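Local structure of cystathionine beta-lyases/cystathionine gamma-synthases (Corynebacterium glutamicum, 5X5H) at residues I28-Y33 with N57-A62; G97-L102 with G122-V127; T160-V165 with Q188-L193; A269-S274 with D378-L383; L329-G334 with T345-S350. The protein probably catalyses the pyridoxal 5'-phosphate-dependent joining of O-succinyl-L-homoserine and L-cysteine into L,L-cystathionine, with release of succinate, in methionine biosynthesis. All coordinates share one frame; numbering follows the deposited sequence.

Contact 1 (I28-Y33 with N57-A62); sequences INTPIY and NPTIVA
The ring of Tyr33 has Pro58 lying across one face and the Thr59 hydroxyl at its edge. Pro58 CG stands 3.8 Å above the ring plane, displaced toward the CD2 side, in a CH-pi contact. Proline suits this first turn of helix 58-70, where no backbone N-H is needed. Thr59 OG1 lies near the ring plane, 3.4 Å from Tyr33 CD2. With OG1 anti to its own carbonyl carbon (chi1 -54°), Thr59 serves the loop twice: OG1 donates to Pro31 O at 2.7 Å and accepts from Tyr33 N at 2.9 Å. Asn57 is the N-cap of the helix. Its OD1 takes the N-H of Thr59 at 2.9 Å, while ND2 gives a proton in the amide plane to Tyr33 O at 3.0 Å and bonds also to Thr53. Thr30 adds a water link to Pro58 O, weak on the helix side. A second subunit packs against this loop, its Tyr25 meeting Tyr33 edge to face. One hydroxyl and one carboxamide thus satisfy three backbone groups of a loop without regular structure, and the same carboxamide caps the helix, so the loop is tied to the helix start through side chains.

Contact 2 (G97-L102 with G122-V127); sequences GDHIVL and GVEYTV
His99 and Thr126 join two parallel strands through their side chains: NE2 and OG1 lie 2.8 Å apart, nearly straight and at the edge of the imidazole, either atom being able to donate. The ring reaches across because CG is anti to the backbone N (chi1 176°), and its other nitrogen, ND1, bonds Thr144 OG1, so both ring nitrogens of this buried histidine are engaged. The backbone ladder is regular. Glu124 N donates to Asp98 O (3.0 Å), Ile100 N to Glu124 O (2.9 Å), Thr126 N to Ile100 O (2.9 Å) and Leu102 N to Thr126 O (3.0 Å). Before the strands begin, Gly97 N gives its proton to Gly122 O at 2.8 Å, from above the carbonyl plane. Both glycines have positive phi, where a side chain would strike the preceding carbonyl oxygen; Gly122 also closes a Schellman motif ending helix 108-118. Glu124 OE1 forms a salt bridge with Lys141 and Asp98 OD1 one with Lys145, while Asp98 OD2 accepts from Lys95 N. On the face of Ile100 and Leu102, opposite His99 and Thr126, branched apolar chains suit the cover of a helix: Ile100 CD1 is 3.9 Å from Val123 CG1, and Leu102 lies alongside Val127. Helix 108-118 covers that face, Ile114 touching Ile100, Leu102 and Tyr125 and Asp115 bonding Tyr125 OH, in a beta-alpha-beta crossover. Strand 124-128 is outermost within the chain, whereas strand 99-103 bonds strand 144-150 on its other side.

Contact 3 (T160-V165 with Q188-L193); sequences TDIEAV and QQPLKL
Ile162 meets three residues of 188-193, which approach it from different directions. Its CD1 meets the carboxamide of Gln188 tip to tip, 3.7 Å from CD, and also touches Pro190 CB at 4.1 Å. Leu193 instead crosses the isoleucine at about a right angle: its CB lies 3.9 Å from Ile162 CG2, and its CD1 4.0 Å from Ile162 CB. Isoleucine suits the place because its two branches diverge; CG1, anti to the carbonyl carbon (chi1 -65°), carries CD1 to Gln188 and Pro190, where it also touches Leu193 CD1, while CG2 meets Leu193 CB. The Gln188 chain is extended, and its NE2 bonds Asn180 OD1 and Thr151 O, so NE2 is satisfied while the amide group packs against the methyl. No hydrogen bond joins the segments. The nearest polar approach is a CA-H...O contact, Glu163 CA to Leu193 O at 3.3 Å. Each segment is held from within: Asp161 is the N-cap, its OD1 accepting from Ala164 N, which lies above the carboxylate plane, and the short 3-10 turn of 190-193 is closed by Leu193 N to Pro190 O. Pro190 also packs on Glu71, which with Leu191 forms a magnesium site. Helix 162-167 and this turn thereby meet over strand 175-179, where Ile162 and Pro190 both touch Val178, while helix 292-298 borders Gln188 and Leu193 through Gln298.

Contact 4 (A269-S274 with D378-L383); sequences AEFLDS and DVEQAL
Phe271 and Leu272 of helix 254-273 meet Val379, Glu380 and Leu383 of helix 372-384, two nearly parallel helices laid on one face of the mixed sheet of the C-terminal alpha/beta part. Their local axes run 11.2 Å apart at 24°, a wide spacing, bridged largely by the phenylalanine and leucine side chains. The buried, tightly packed part faces the sheet and holds Leu272, Val379 and Leu383. There Leu272 CD2 comes within 3.7 Å of Val379 CG1, the two chains crossing at about a right angle; Leu272 CD2 to Leu383 CD1 is a longer approach, 4.3 Å. Ile306, Val308 and Val281 of the strands meet Leu272 from the sheet, while Phe310 touches Leu383, so branched aliphatic residues suit this seam. The solvent side is formed by Phe271 and Glu380, both partly exposed. Phe271, its CG anti to the backbone N (chi1 174°), reaches across to the other helix and has Val379 CG1 at the ring edge, 4.0 Å from CE2, with Leu383 CD1 also 4.0 Å from Phe271 CE2. Glu380 runs at about a right angle to Phe271, its CB 3.8 Å from Phe271 CZ; glutamate fits because its methylene groups pack while the carboxylate continues beyond them at this partly exposed border. No hydrogen bond crosses between the helices. At the exposed C-terminal end of the first helix, Phe271 O accepts twice, from Ser274 N and, on a lone pair in the carbonyl plane, from Ser274 OG at 2.7 Å.

Contact 5 (L329-G334 with T345-S350); sequences LAESLG and TMTHQS
Met346 lies obliquely across Leu329 in the apolar part of the contact, its SD 4.1 Å from Leu329 CD1. The chain bends at its last torsion (chi3 65°), which brings the CE methyl to 4.0 Å from Ala330 C and 3.9 Å from Glu331 CG. An unbranched, flexible methionine suits a place where it must reach a leucine methyl, a backbone carbon and a glutamate methylene at once. Polar approach is the second kind, and it stops short of bonding. Glu331 OE2 is 3.4 Å from Thr347 N at a poor angle, and the two side chains slide past each other with Thr347 CG2 3.8 Å from Glu331 OE2. The carboxylate instead looks toward the fourth subunit, where its OE1 is close to Glu51 of that chain; a magnesium ion about 4 Å from the Glu331 side chain may ease this meeting of like charges. The third kind is internal to 345-350: a type I turn runs from Met346 to Gln349, and His348 ND1 donates in its ring plane to Thr347 OG1 at 2.7 Å. That hydroxyl also bonds Glu341, while His348 NE2 bonds Asn154 O. The two loops flank strand 339-341, one entering and one leaving it; strand 362-366 lies beside them, its Arg364 touching Leu333 and Thr347.

How the contacts relate
Contact 5 stands closest to the cofactor: its Leu333 touches pyridoxal phosphate, and the Thr347 side chain is about 7 Å from it. Contacts 2 and 3 each come within about 10 Å of it, through the side chains of Leu102 and Gln188, and lie about 8 Å from each other, nearest atoms. Contact 5 is nested in the chain loop closed by contact 4, their centres 21 Å apart, although contact 4 lies away from the known sites. Contact 1 is about 15 Å from contact 3, nearest atoms; its Asn57 side chain is about 8 Å from that of Arg54, a pyridoxal phosphate-binding residue whose ligand is not bound to this chain in the model. Contacts 1 and 5 lie at subunit interfaces, and contact 2 touches one through Val123.

Contact 1 (I28-Y33 with N57-A62)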
# COMPACT_ATOMS: atom_id res chain seq x y z
N ILE A 28 7.77 -2.45 -15.58
CA ILE A 28 6.62 -2.59 -16.43
C ILE A 28 5.44 -1.71 -16.06
O ILE A 28 4.74 -1.24 -16.95
CB ILE A 28 6.25 -4.09 -16.56
CG1 ILE A 28 5.41 -4.36 -17.80
CG2 ILE A 28 5.51 -4.57 -15.31
CD1 ILE A 28 6.15 -4.15 -19.09
N ASN A 29 5.28 -1.41 -14.79
CA ASN A 29 4.22 -0.56 -14.30
C ASN A 29 4.72 0.74 -13.77
O ASN A 29 5.94 0.82 -13.37
CB ASN A 29 3.45 -1.22 -13.17
CG ASN A 29 2.75 -2.43 -13.59
OD1 ASN A 29 2.25 -2.61 -14.69
ND2 ASN A 29 2.81 -3.45 -12.69
N THR A 30 3.89 1.80 -13.74
CA THR A 30 4.33 3.05 -13.15
C THR A 30 4.80 2.83 -11.70
O THR A 30 4.03 2.23 -10.93
CB THR A 30 3.31 4.17 -13.08
OG1 THR A 30 3.99 5.37 -12.54
CG2 THR A 30 2.21 3.86 -12.33
N PRO A 31 5.95 3.26 -11.34
CA PRO A 31 6.34 3.24 -9.91
C PRO A 31 5.36 4.07 -9.08
O PRO A 31 4.71 5.00 -9.62
CB PRO A 31 7.72 3.92 -9.93
CG PRO A 31 8.25 3.72 -11.34
CD PRO A 31 7.04 3.80 -12.21
N ILE A 32 5.26 3.73 -7.80
CA ILE A 32 4.47 4.44 -6.81
C ILE A 32 5.38 5.46 -6.18
O ILE A 32 6.29 5.05 -5.37
CB ILE A 32 3.76 3.49 -5.84
CG1 ILE A 32 2.85 2.58 -6.64
CG2 ILE A 32 2.96 4.32 -4.86
CD1 ILE A 32 2.34 1.43 -5.76
N TYR A 33 5.29 6.74 -6.54
CA TYR A 33 6.19 7.73 -6.00
C TYR A 33 5.64 8.33 -4.71
O TYR A 33 5.13 9.43 -4.66
CB TYR A 33 6.40 8.84 -7.06
CG TYR A 33 7.26 8.41 -8.23
CD1 TYR A 33 8.63 8.43 -8.09
CD2 TYR A 33 6.77 7.88 -9.40
CE1 TYR A 33 9.43 8.03 -9.10
CE2 TYR A 33 7.58 7.45 -10.44
CZ TYR A 33 8.91 7.52 -10.26
OH TYR A 33 9.77 7.05 -11.27
N ASN A 57 2.47 14.86 -9.28
CA ASN A 57 3.29 13.65 -9.01
C ASN A 57 3.18 12.74 -10.18
O ASN A 57 2.04 12.53 -10.68
CB ASN A 57 2.77 13.03 -7.69
CG ASN A 57 3.49 11.76 -7.32
OD1 ASN A 57 3.36 10.75 -7.97
ND2 ASN A 57 4.17 11.82 -6.17
N PRO A 58 4.22 12.03 -10.61
CA PRO A 58 4.14 11.19 -11.80
C PRO A 58 3.14 10.08 -11.75
O PRO A 58 2.60 9.62 -12.79
CB PRO A 58 5.54 10.71 -12.01
CG PRO A 58 6.35 11.32 -10.99
CD PRO A 58 5.59 12.07 -10.03
N THR A 59 2.94 9.48 -10.57
CA THR A 59 2.01 8.36 -10.43
C THR A 59 0.58 8.84 -10.67
O THR A 59 -0.19 8.18 -11.35
CB THR A 59 2.11 7.70 -9.08
OG1 THR A 59 3.47 7.30 -8.77
CG2 THR A 59 1.15 6.53 -8.94
N ILE A 60 0.28 10.04 -10.22
CA ILE A 60 -1.07 10.66 -10.43
C ILE A 60 -1.19 11.07 -11.88
O ILE A 60 -2.22 10.80 -12.54
CB ILE A 60 -1.25 11.86 -9.48
CG1 ILE A 60 -1.10 11.39 -8.04
CG2 ILE A 60 -2.58 12.56 -9.76
CD1 ILE A 60 -1.15 12.52 -6.99
N VAL A 61 -0.18 11.67 -12.47
CA VAL A 61 -0.24 12.10 -13.88
C VAL A 61 -0.42 10.91 -14.81
O VAL A 61 -1.17 10.99 -15.79
CB VAL A 61 1.01 12.94 -14.23
CG1 VAL A 61 1.08 13.16 -15.74
CG2 VAL A 61 0.93 14.25 -13.50
N ALA A 62 0.13 9.75 -14.48
CA ALA A 62 -0.11 8.54 -15.29
C ALA A 62 -1.58 8.21 -15.39
O ALA A 62 -2.12 7.92 -16.49
CB ALA A 62 0.75 7.35 -14.83
O HOH W 1 5.09 7.58 -14.02

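Contact 2 (G97-L102 with G122-V127)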
# COMPACT_ATOMS: atom_id res chain seq x y z
N GLY A 97 -23.42 35.30 -8.54
CA GLY A 97 -24.23 35.88 -9.59
C GLY A 97 -24.47 35.03 -10.81
O GLY A 97 -25.21 35.43 -11.74
N ASP A 98 -23.78 33.90 -10.99
CA ASP A 98 -23.94 33.04 -12.12
C ASP A 98 -25.04 31.97 -11.80
O ASP A 98 -25.47 31.85 -10.71
CB ASP A 98 -22.61 32.30 -12.36
CG ASP A 98 -21.54 33.17 -12.96
OD1 ASP A 98 -21.85 34.24 -13.52
OD2 ASP A 98 -20.33 32.77 -12.89
N HIS A 99 -25.48 31.32 -12.83
CA HIS A 99 -26.54 30.33 -12.80
C HIS A 99 -26.18 29.04 -13.43
O HIS A 99 -25.44 28.96 -14.41
CB HIS A 99 -27.76 31.02 -13.54
CG HIS A 99 -28.97 30.19 -13.72
ND1 HIS A 99 -29.29 29.66 -14.94
CD2 HIS A 99 -30.00 29.91 -12.87
CE1 HIS A 99 -30.43 29.01 -14.82
NE2 HIS A 99 -30.90 29.17 -13.60
N ILE A 100 -26.70 27.98 -12.86
CA ILE A 100 -26.62 26.60 -13.35
C ILE A 100 -27.99 26.01 -13.79
O ILE A 100 -28.97 26.19 -12.99
CB ILE A 100 -26.15 25.65 -12.23
CG1 ILE A 100 -25.01 26.14 -11.49
CG2 ILE A 100 -25.91 24.23 -12.81
CD1 ILE A 100 -24.76 25.35 -10.23
N VAL A 101 -28.04 25.32 -14.88
CA VAL A 101 -29.17 24.48 -15.26
C VAL A 101 -28.77 23.04 -14.88
O VAL A 101 -27.70 22.55 -15.35
CB VAL A 101 -29.51 24.59 -16.72
CG1 VAL A 101 -30.66 23.66 -17.10
CG2 VAL A 101 -29.89 26.05 -17.06
N LEU A 102 -29.58 22.36 -14.07
CA LEU A 102 -29.38 21.02 -13.56
C LEU A 102 -30.56 20.16 -13.90
O LEU A 102 -31.67 20.64 -14.04
CB LEU A 102 -29.29 21.10 -11.98
CG LEU A 102 -29.22 19.90 -11.06
CD1 LEU A 102 -27.76 19.40 -11.23
CD2 LEU A 102 -29.54 20.10 -9.59
N GLY A 122 -23.89 32.70 -3.51
CA GLY A 122 -24.38 33.57 -4.56
C GLY A 122 -24.69 32.99 -5.90
O GLY A 122 -24.95 33.71 -6.85
N VAL A 123 -24.65 31.64 -6.04
CA VAL A 123 -24.98 30.99 -7.24
C VAL A 123 -26.51 30.64 -7.25
O VAL A 123 -27.02 30.21 -6.25
CB VAL A 123 -24.14 29.69 -7.42
CG1 VAL A 123 -24.53 28.97 -8.69
CG2 VAL A 123 -22.65 30.04 -7.42
N GLU A 124 -27.12 30.82 -8.40
CA GLU A 124 -28.51 30.48 -8.65
C GLU A 124 -28.56 29.19 -9.45
O GLU A 124 -27.63 28.84 -10.26
CB GLU A 124 -29.11 31.60 -9.56
CG GLU A 124 -29.03 33.01 -9.17
CD GLU A 124 -29.45 34.03 -10.29
OE1 GLU A 124 -29.72 33.78 -11.48
OE2 GLU A 124 -29.52 35.22 -9.89
N TYR A 125 -29.66 28.46 -9.36
CA TYR A 125 -29.89 27.37 -10.25
C TYR A 125 -31.36 27.16 -10.62
O TYR A 125 -32.26 27.63 -9.90
CB TYR A 125 -29.32 26.11 -9.66
CG TYR A 125 -30.11 25.52 -8.45
CD1 TYR A 125 -29.94 25.97 -7.17
CD2 TYR A 125 -30.99 24.50 -8.65
CE1 TYR A 125 -30.65 25.43 -6.08
CE2 TYR A 125 -31.66 23.95 -7.57
CZ TYR A 125 -31.51 24.43 -6.33
OH TYR A 125 -32.16 23.88 -5.29
N THR A 126 -31.53 26.37 -11.67
CA THR A 126 -32.88 25.93 -12.11
C THR A 126 -32.77 24.42 -12.41
O THR A 126 -31.88 23.99 -13.10
CB THR A 126 -33.31 26.68 -13.35
OG1 THR A 126 -33.41 28.05 -13.00
CG2 THR A 126 -34.72 26.26 -13.87
N VAL A 127 -33.76 23.63 -11.95
CA VAL A 127 -33.92 22.24 -12.29
C VAL A 127 -34.86 22.06 -13.45
O VAL A 127 -35.94 22.70 -13.39
CB VAL A 127 -34.41 21.40 -11.09
CG1 VAL A 127 -34.89 20.00 -11.55
CG2 VAL A 127 -33.35 21.40 -9.99

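Contact 3 (T160-V165 with Q188-L193)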
# COMPACT_ATOMS: atom_id res chain seq x y z
N THR A 160 -30.18 11.86 -21.67
CA THR A 160 -30.14 13.16 -22.29
C THR A 160 -29.42 13.08 -23.57
O THR A 160 -28.32 12.46 -23.65
CB THR A 160 -29.39 14.13 -21.36
OG1 THR A 160 -30.15 14.33 -20.18
CG2 THR A 160 -29.20 15.52 -21.96
N ASP A 161 -29.87 13.79 -24.62
CA ASP A 161 -29.24 13.86 -25.89
C ASP A 161 -28.10 14.87 -25.82
O ASP A 161 -28.30 16.09 -25.85
CB ASP A 161 -30.28 14.28 -26.97
CG ASP A 161 -29.76 14.22 -28.35
OD1 ASP A 161 -28.58 14.44 -28.65
OD2 ASP A 161 -30.67 14.01 -29.29
N ILE A 162 -26.88 14.31 -25.64
CA ILE A 162 -25.72 15.20 -25.36
C ILE A 162 -25.49 16.22 -26.51
O ILE A 162 -25.27 17.40 -26.24
CB ILE A 162 -24.46 14.36 -25.10
CG1 ILE A 162 -24.62 13.54 -23.83
CG2 ILE A 162 -23.24 15.27 -24.91
CD1 ILE A 162 -23.66 12.37 -23.71
N GLU A 163 -25.51 15.75 -27.74
CA GLU A 163 -25.20 16.58 -28.92
C GLU A 163 -26.26 17.68 -28.98
O GLU A 163 -25.95 18.84 -29.25
CB GLU A 163 -25.16 15.71 -30.17
CG GLU A 163 -24.73 16.53 -31.39
CD GLU A 163 -24.65 15.70 -32.66
OE1 GLU A 163 -24.70 14.45 -32.60
OE2 GLU A 163 -24.46 16.31 -33.71
N ALA A 164 -27.53 17.33 -28.75
CA ALA A 164 -28.54 18.31 -28.83
C ALA A 164 -28.44 19.40 -27.78
O ALA A 164 -28.65 20.57 -28.07
CB ALA A 164 -29.91 17.70 -28.74
N VAL A 165 -28.13 19.05 -26.52
CA VAL A 165 -27.93 19.99 -25.52
C VAL A 165 -26.68 20.81 -25.74
O VAL A 165 -26.73 22.00 -25.51
CB VAL A 165 -27.95 19.30 -24.10
CG1 VAL A 165 -27.45 20.23 -23.04
CG2 VAL A 165 -29.33 18.68 -23.82
N GLN A 188 -19.38 5.63 -23.59
CA GLN A 188 -19.85 6.92 -24.04
C GLN A 188 -18.76 7.98 -23.91
O GLN A 188 -17.99 7.96 -22.93
CB GLN A 188 -21.01 7.36 -23.16
CG GLN A 188 -21.72 8.69 -23.49
CD GLN A 188 -22.99 8.89 -22.65
OE1 GLN A 188 -24.13 8.67 -23.17
NE2 GLN A 188 -22.87 9.19 -21.39
N GLN A 189 -18.58 8.84 -24.93
CA GLN A 189 -17.52 9.81 -24.95
C GLN A 189 -18.12 11.20 -25.21
O GLN A 189 -18.16 11.66 -26.36
CB GLN A 189 -16.42 9.42 -25.96
CG GLN A 189 -15.75 8.11 -25.66
CD GLN A 189 -14.83 7.64 -26.73
OE1 GLN A 189 -15.25 7.52 -27.89
NE2 GLN A 189 -13.61 7.26 -26.37
N PRO A 190 -18.61 11.83 -24.17
CA PRO A 190 -19.33 13.13 -24.36
C PRO A 190 -18.55 14.20 -25.03
O PRO A 190 -19.16 15.09 -25.67
CB PRO A 190 -19.76 13.52 -22.96
CG PRO A 190 -19.77 12.23 -22.23
CD PRO A 190 -18.66 11.36 -22.80
N LEU A 191 -17.24 14.27 -24.91
CA LEU A 191 -16.49 15.33 -25.64
C LEU A 191 -16.70 15.21 -27.11
O LEU A 191 -16.71 16.25 -27.77
CB LEU A 191 -15.02 15.35 -25.27
CG LEU A 191 -14.63 15.55 -23.84
CD1 LEU A 191 -13.12 15.32 -23.69
CD2 LEU A 191 -15.13 16.84 -23.27
N LYS A 192 -16.88 14.01 -27.60
CA LYS A 192 -17.05 13.80 -29.09
C LYS A 192 -18.44 14.27 -29.52
O LYS A 192 -18.70 14.42 -30.76
CB LYS A 192 -16.81 12.35 -29.42
CG LYS A 192 -15.38 11.91 -29.01
CD LYS A 192 -15.01 10.59 -29.56
CE LYS A 192 -13.64 10.21 -29.08
NZ LYS A 192 -13.38 8.86 -29.64
N LEU A 193 -19.33 14.58 -28.59
CA LEU A 193 -20.68 15.03 -28.93
C LEU A 193 -20.86 16.45 -28.54
O LEU A 193 -21.98 16.94 -28.56
CB LEU A 193 -21.66 14.11 -28.25
CG LEU A 193 -21.63 12.63 -28.48
CD1 LEU A 193 -22.53 11.84 -27.54
CD2 LEU A 193 -21.94 12.32 -29.92

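Contact 4 (A269-S274 with D378-L383)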
# COMPACT_ATOMS: atom_id res chain seq x y z
N ALA A 269 -32.25 -7.52 -16.60
CA ALA A 269 -33.33 -6.60 -16.95
C ALA A 269 -34.45 -7.41 -17.67
O ALA A 269 -35.63 -7.16 -17.41
CB ALA A 269 -32.83 -5.51 -17.83
N GLU A 270 -34.08 -8.26 -18.60
CA GLU A 270 -35.09 -9.05 -19.37
C GLU A 270 -35.78 -9.90 -18.35
O GLU A 270 -37.07 -10.00 -18.37
CB GLU A 270 -34.35 -9.91 -20.42
CG GLU A 270 -35.16 -10.95 -21.16
CD GLU A 270 -34.25 -11.70 -22.15
OE1 GLU A 270 -33.47 -12.59 -21.71
OE2 GLU A 270 -34.24 -11.31 -23.36
N PHE A 271 -35.13 -10.57 -17.42
CA PHE A 271 -35.82 -11.45 -16.46
C PHE A 271 -36.78 -10.60 -15.60
O PHE A 271 -37.95 -10.97 -15.37
CB PHE A 271 -34.82 -12.15 -15.53
CG PHE A 271 -35.45 -12.90 -14.47
CD1 PHE A 271 -36.15 -14.05 -14.80
CD2 PHE A 271 -35.34 -12.59 -13.20
CE1 PHE A 271 -36.80 -14.78 -13.79
CE2 PHE A 271 -35.99 -13.29 -12.17
CZ PHE A 271 -36.72 -14.41 -12.49
N LEU A 272 -36.40 -9.44 -15.10
CA LEU A 272 -37.23 -8.60 -14.26
C LEU A 272 -38.44 -8.17 -15.02
O LEU A 272 -39.53 -8.08 -14.40
CB LEU A 272 -36.47 -7.38 -13.66
CG LEU A 272 -35.41 -7.71 -12.66
CD1 LEU A 272 -34.42 -6.52 -12.60
CD2 LEU A 272 -36.02 -8.06 -11.29
N ASP A 273 -38.30 -7.91 -16.30
CA ASP A 273 -39.41 -7.41 -17.15
C ASP A 273 -40.46 -8.50 -17.35
O ASP A 273 -41.58 -8.13 -17.77
CB ASP A 273 -38.95 -6.85 -18.47
CG ASP A 273 -39.60 -5.50 -18.78
OD1 ASP A 273 -40.22 -4.86 -17.90
OD2 ASP A 273 -39.40 -5.03 -19.89
N SER A 274 -40.18 -9.72 -16.96
CA SER A 274 -41.18 -10.82 -17.12
C SER A 274 -41.90 -11.07 -15.85
O SER A 274 -42.79 -12.00 -15.79
CB SER A 274 -40.42 -12.08 -17.54
OG SER A 274 -39.72 -12.67 -16.40
N ASP A 378 -30.34 -15.65 -7.67
CA ASP A 378 -30.49 -14.80 -6.49
C ASP A 378 -31.64 -13.84 -6.63
O ASP A 378 -32.46 -13.67 -5.66
CB ASP A 378 -29.19 -14.02 -6.20
CG ASP A 378 -29.16 -13.39 -4.86
OD1 ASP A 378 -29.63 -14.01 -3.85
OD2 ASP A 378 -28.57 -12.25 -4.72
N VAL A 379 -31.79 -13.20 -7.78
CA VAL A 379 -32.93 -12.33 -8.05
C VAL A 379 -34.23 -13.12 -7.98
O VAL A 379 -35.18 -12.61 -7.38
CB VAL A 379 -32.81 -11.58 -9.42
CG1 VAL A 379 -34.05 -10.76 -9.73
CG2 VAL A 379 -31.57 -10.68 -9.40
N GLU A 380 -34.29 -14.25 -8.62
CA GLU A 380 -35.53 -15.11 -8.61
C GLU A 380 -35.90 -15.48 -7.21
O GLU A 380 -37.13 -15.23 -6.81
CB GLU A 380 -35.38 -16.30 -9.52
CG GLU A 380 -36.61 -17.20 -9.60
CD GLU A 380 -36.40 -18.41 -10.53
OE1 GLU A 380 -35.24 -18.91 -10.65
OE2 GLU A 380 -37.40 -18.93 -11.03
N GLN A 381 -35.03 -15.99 -6.37
CA GLN A 381 -35.36 -16.36 -5.00
C GLN A 381 -35.78 -15.16 -4.17
O GLN A 381 -36.74 -15.22 -3.35
CB GLN A 381 -34.30 -17.24 -4.35
CG GLN A 381 -32.99 -16.46 -4.01
CD GLN A 381 -33.05 -15.71 -2.75
OE1 GLN A 381 -33.80 -16.08 -1.82
NE2 GLN A 381 -32.26 -14.62 -2.62
N ALA A 382 -35.19 -14.00 -4.42
CA ALA A 382 -35.55 -12.83 -3.67
C ALA A 382 -36.94 -12.37 -4.04
O ALA A 382 -37.75 -12.00 -3.14
CB ALA A 382 -34.56 -11.70 -3.91
N LEU A 383 -37.33 -12.43 -5.31
CA LEU A 383 -38.64 -12.05 -5.81
C LEU A 383 -39.62 -13.06 -5.15
O LEU A 383 -40.70 -12.64 -4.79
CB LEU A 383 -38.82 -12.09 -7.29
CG LEU A 383 -38.04 -10.99 -8.05
CD1 LEU A 383 -38.16 -11.30 -9.52
CD2 LEU A 383 -38.47 -9.60 -7.72

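Contact 5 (L329-G334 with T345-S350)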
# COMPACT_ATOMS: atom_id res chain seq x y z
N LEU A 329 -26.52 -5.62 -0.09
CA LEU A 329 -27.12 -4.32 0.35
C LEU A 329 -26.04 -3.37 0.85
O LEU A 329 -25.50 -3.56 1.93
CB LEU A 329 -28.16 -4.58 1.41
CG LEU A 329 -28.90 -3.29 1.73
CD1 LEU A 329 -29.71 -2.62 0.69
CD2 LEU A 329 -29.88 -3.59 2.91
N ALA A 330 -25.78 -2.38 0.04
CA ALA A 330 -24.73 -1.40 0.31
C ALA A 330 -24.84 -0.27 -0.61
O ALA A 330 -25.40 -0.39 -1.74
CB ALA A 330 -23.33 -2.08 0.13
N GLU A 331 -24.27 0.88 -0.29
CA GLU A 331 -24.16 2.01 -1.16
C GLU A 331 -23.04 1.78 -2.21
O GLU A 331 -22.28 0.83 -2.09
CB GLU A 331 -24.01 3.34 -0.40
CG GLU A 331 -25.23 3.64 0.49
CD GLU A 331 -25.11 5.00 1.15
OE1 GLU A 331 -24.10 5.20 1.80
OE2 GLU A 331 -26.05 5.84 1.10
N SER A 332 -22.97 2.64 -3.19
CA SER A 332 -21.97 2.59 -4.28
C SER A 332 -22.38 1.64 -5.37
O SER A 332 -23.46 1.06 -5.41
CB SER A 332 -20.56 2.32 -3.81
OG SER A 332 -19.61 2.97 -4.77
N LEU A 333 -21.52 1.59 -6.37
CA LEU A 333 -21.78 0.93 -7.63
C LEU A 333 -20.53 0.80 -8.44
O LEU A 333 -19.49 1.44 -8.12
CB LEU A 333 -22.90 1.70 -8.42
CG LEU A 333 -22.50 3.09 -8.85
CD1 LEU A 333 -22.15 3.19 -10.30
CD2 LEU A 333 -23.52 4.13 -8.44
N GLY A 334 -20.60 -0.01 -9.50
CA GLY A 334 -19.54 -0.10 -10.48
C GLY A 334 -18.37 -0.96 -10.09
O GLY A 334 -17.40 -1.01 -10.88
N THR A 345 -33.93 6.16 0.83
CA THR A 345 -33.46 6.18 2.24
C THR A 345 -31.94 6.18 2.29
O THR A 345 -31.35 6.34 3.37
CB THR A 345 -34.10 4.99 3.04
OG1 THR A 345 -33.72 3.76 2.42
CG2 THR A 345 -35.65 5.11 3.11
N MET A 346 -31.19 6.03 1.20
CA MET A 346 -29.82 5.80 1.28
C MET A 346 -29.18 6.84 0.43
O MET A 346 -29.07 7.94 0.89
CB MET A 346 -29.50 4.30 0.77
CG MET A 346 -30.01 3.19 1.71
SD MET A 346 -29.94 1.41 1.22
CE MET A 346 -28.13 1.15 1.11
N THR A 347 -28.78 6.60 -0.82
CA THR A 347 -27.90 7.60 -1.52
C THR A 347 -28.55 8.93 -1.86
O THR A 347 -27.87 9.95 -2.13
CB THR A 347 -27.40 7.05 -2.87
OG1 THR A 347 -28.55 6.64 -3.66
CG2 THR A 347 -26.36 5.89 -2.65
N HIS A 348 -29.91 8.93 -1.92
CA HIS A 348 -30.66 10.08 -2.36
C HIS A 348 -31.53 10.60 -1.25
O HIS A 348 -32.44 11.40 -1.54
CB HIS A 348 -31.49 9.78 -3.65
CG HIS A 348 -30.64 9.65 -4.87
ND1 HIS A 348 -29.73 8.62 -5.02
CD2 HIS A 348 -30.47 10.46 -5.92
CE1 HIS A 348 -29.06 8.77 -6.16
NE2 HIS A 348 -29.49 9.90 -6.73
N GLN A 349 -31.27 10.21 -0.00
CA GLN A 349 -32.07 10.81 1.10
C GLN A 349 -31.92 12.36 1.08
O GLN A 349 -32.92 13.07 1.34
CB GLN A 349 -31.66 10.18 2.43
CG GLN A 349 -32.18 10.95 3.64
CD GLN A 349 -32.06 10.15 4.92
OE1 GLN A 349 -31.29 9.19 5.01
NE2 GLN A 349 -32.82 10.57 5.92
N SER A 350 -30.77 12.85 0.64
CA SER A 350 -30.47 14.30 0.51
C SER A 350 -31.33 15.01 -0.53
O SER A 350 -31.38 16.25 -0.52
CB SER A 350 -28.95 14.63 0.19
OG SER A 350 -28.45 13.94 -0.97